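PDB 2C1S: biotin binding protein A from Gallus gallus, which binds biotin as a tetramer, probably sequestering the vitamin as avidin does. Local coordinates for residues V105-R108 against K109-W112. Sequence-based numbering, arbitrary orientation. Where two conformers were deposited one is given.
Sequences VPSR and KDTW. With BSO (biotin-D-sulfoxide), chain D.
Arg108 O accepts the backbone N of Thr111 at 2.9 Å, a nearly straight bond (N-H...O 164°) that closes a turn of the 3-10 helix in the loop between strands 93-102 and 115-124, the last two of the avidin-type barrel. The side-chain bond from Thr111 OG1 to the same oxygen is doubtful, since Thr111 is modelled in two conformers. One residue earlier, Asp110 N reaches Ser107 O at 3.0 Å, coming in from above the carbonyl plane. Asp110 lays its CB against Val105 CB at 3.8 Å, while OD2 lies 3.3 Å from Pro106 CD. Lys109 curls past Ser107, its CG 3.2 Å from Ser107 OG, and bends at its last torsion (chi4 66°) to bring NZ to a salt bridge with Asp110 OD1, 2.9 Å away and from above the carboxylate plane. Arg108 runs out extended to a salt bridge with Glu96 of a second subunit; Phe86 of that subunit packs on Val105 and Thr111. Trp112, next along the helix, carries the turn to a biotin-D-sulfoxide whose polar groups are held by a third subunit, as in avidin: the six-membered end of one indole face meets the ligand's ring carbons, with Trp112 CZ3 3.4 Å from C2 of the ligand.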
loop_
_atom_site.group_PDB
_atom_site.type_symbol
_atom_site.label_atom_id
_atom_site.label_comp_id
_atom_site.label_asym_id
_atom_site.label_seq_id
_atom_site.Cartn_x
_atom_site.Cartn_y
_atom_site.Cartn_z
ATOM N N VAL A 105 -4.825 7.075 -15.887
ATOM C CA VAL A 105 -6.193 7.587 -15.710
ATOM C C VAL A 105 -6.453 8.820 -16.582
ATOM O O VAL A 105 -5.496 9.517 -16.930
ATOM C CB VAL A 105 -6.528 7.860 -14.240
ATOM C CG1 VAL A 105 -6.656 6.522 -13.475
ATOM C CG2 VAL A 105 -5.535 8.817 -13.627
ATOM N N PRO A 106 -7.739 9.057 -16.960
ATOM C CA PRO A 106 -8.109 10.110 -17.924
ATOM C C PRO A 106 -7.895 11.535 -17.431
ATOM O O PRO A 106 -7.738 12.432 -18.258
ATOM C CB PRO A 106 -9.605 9.855 -18.180
ATOM C CG PRO A 106 -9.856 8.449 -17.681
ATOM C CD PRO A 106 -8.924 8.298 -16.521
ATOM N N SER A 107 -7.908 11.753 -16.115
ATOM C CA SER A 107 -7.623 13.081 -15.566
ATOM C C SER A 107 -7.033 13.036 -14.180
ATOM O O SER A 107 -7.042 11.988 -13.517
ATOM C CB SER A 107 -8.872 13.977 -15.581
ATOM O OG SER A 107 -9.745 13.667 -14.526
ATOM N N ARG A 108 -6.520 14.171 -13.729
ATOM C CA ARG A 108 -5.839 14.206 -12.448
ATOM C C ARG A 108 -6.775 13.896 -11.289
ATOM O O ARG A 108 -6.397 13.172 -10.354
ATOM C CB ARG A 108 -5.165 15.540 -12.222
ATOM C CG ARG A 108 -4.135 15.460 -11.150
ATOM C CD ARG A 108 -3.713 16.813 -10.717
ATOM N NE ARG A 108 -2.803 16.727 -9.589
ATOM C CZ ARG A 108 -2.338 17.779 -8.941
ATOM N NH1 ARG A 108 -2.721 19.000 -9.326
ATOM N NH2 ARG A 108 -1.494 17.619 -7.915
ATOM N N LYS A 109 -7.994 14.432 -11.353
ATOM C CA LYS A 109 -9.006 14.150 -10.347
ATOM C C LYS A 109 -9.187 12.642 -10.079
ATOM O O LYS A 109 -9.689 12.281 -9.019
ATOM C CB LYS A 109 -10.361 14.756 -10.750
ATOM C CG LYS A 109 -11.187 13.831 -11.682
ATOM C CD LYS A 109 -12.615 14.328 -12.004
ATOM C CE LYS A 109 -13.228 13.564 -13.211
ATOM N NZ LYS A 109 -13.475 12.096 -12.905
ATOM N N ASP A 110 -8.802 11.790 -11.046
ATOM C CA ASP A 110 -9.004 10.341 -10.981
ATOM C C ASP A 110 -7.806 9.615 -10.337
ATOM O O ASP A 110 -7.825 8.401 -10.174
ATOM C CB ASP A 110 -9.206 9.718 -12.374
ATOM C CG ASP A 110 -10.606 9.913 -12.954
ATOM O OD1 ASP A 110 -11.602 10.046 -12.213
ATOM O OD2 ASP A 110 -10.690 9.899 -14.199
ATOM N N THR A 111 -6.766 10.360 -9.986
ATOM C CA THR A 111 -5.540 9.741 -9.473
ATOM C C THR A 111 -5.742 8.897 -8.234
ATOM O O THR A 111 -5.073 7.844 -8.084
ATOM C CB THR A 111 -4.389 10.744 -9.339
ATOM O OG1 THR A 111 -4.720 11.772 -8.407
ATOM C CG2 THR A 111 -4.168 11.367 -10.642
ATOM N N TRP A 112 -6.690 9.318 -7.387
ATOM C CA TRP A 112 -7.010 8.598 -6.157
ATOM C C TRP A 112 -7.234 7.098 -6.341
ATOM O O TRP A 112 -6.893 6.350 -5.432
ATOM C CB TRP A 112 -8.228 9.250 -5.426
ATOM C CG TRP A 112 -9.554 8.940 -6.101
ATOM C CD1 TRP A 112 -10.191 9.694 -7.095
ATOM C CD2 TRP A 112 -10.410 7.812 -5.849
ATOM N NE1 TRP A 112 -11.374 9.060 -7.473
ATOM C CE2 TRP A 112 -11.531 7.921 -6.724
ATOM C CE3 TRP A 112 -10.336 6.706 -4.973
ATOM C CZ2 TRP A 112 -12.568 6.975 -6.735
ATOM C CZ3 TRP A 112 -11.359 5.747 -5.011
ATOM C CH2 TRP A 112 -12.456 5.887 -5.894
HETATM C C11 BSO D . -16.146 2.730 -4.258
HETATM O O11 BSO D . -16.047 3.582 -5.164
HETATM O O12 BSO D . -15.861 1.530 -4.373
HETATM C C10 BSO D . -16.658 3.204 -2.879
HETATM C C9 BSO D . -16.306 4.682 -2.689
HETATM C C8 BSO D . -14.786 4.789 -2.401
HETATM C C7 BSO D . -14.340 6.231 -2.171
HETATM C C2 BSO D . -12.812 6.309 -1.950
HETATM S S1 BSO D . -12.256 5.690 -0.328
HETATM C C6 BSO D . -10.610 6.408 -0.520
HETATM C C5 BSO D . -10.830 7.744 -1.272
HETATM N N1 BSO D . -11.023 8.811 -0.279
HETATM C C3 BSO D . -12.285 9.318 -0.398
HETATM O O3 BSO D . -12.715 10.261 0.276
HETATM N N2 BSO D . -13.011 8.728 -1.333
HETATM C C4 BSO D . -12.202 7.708 -2.018
HETATM O O10 BSO D . -12.206 4.222 -0.566
#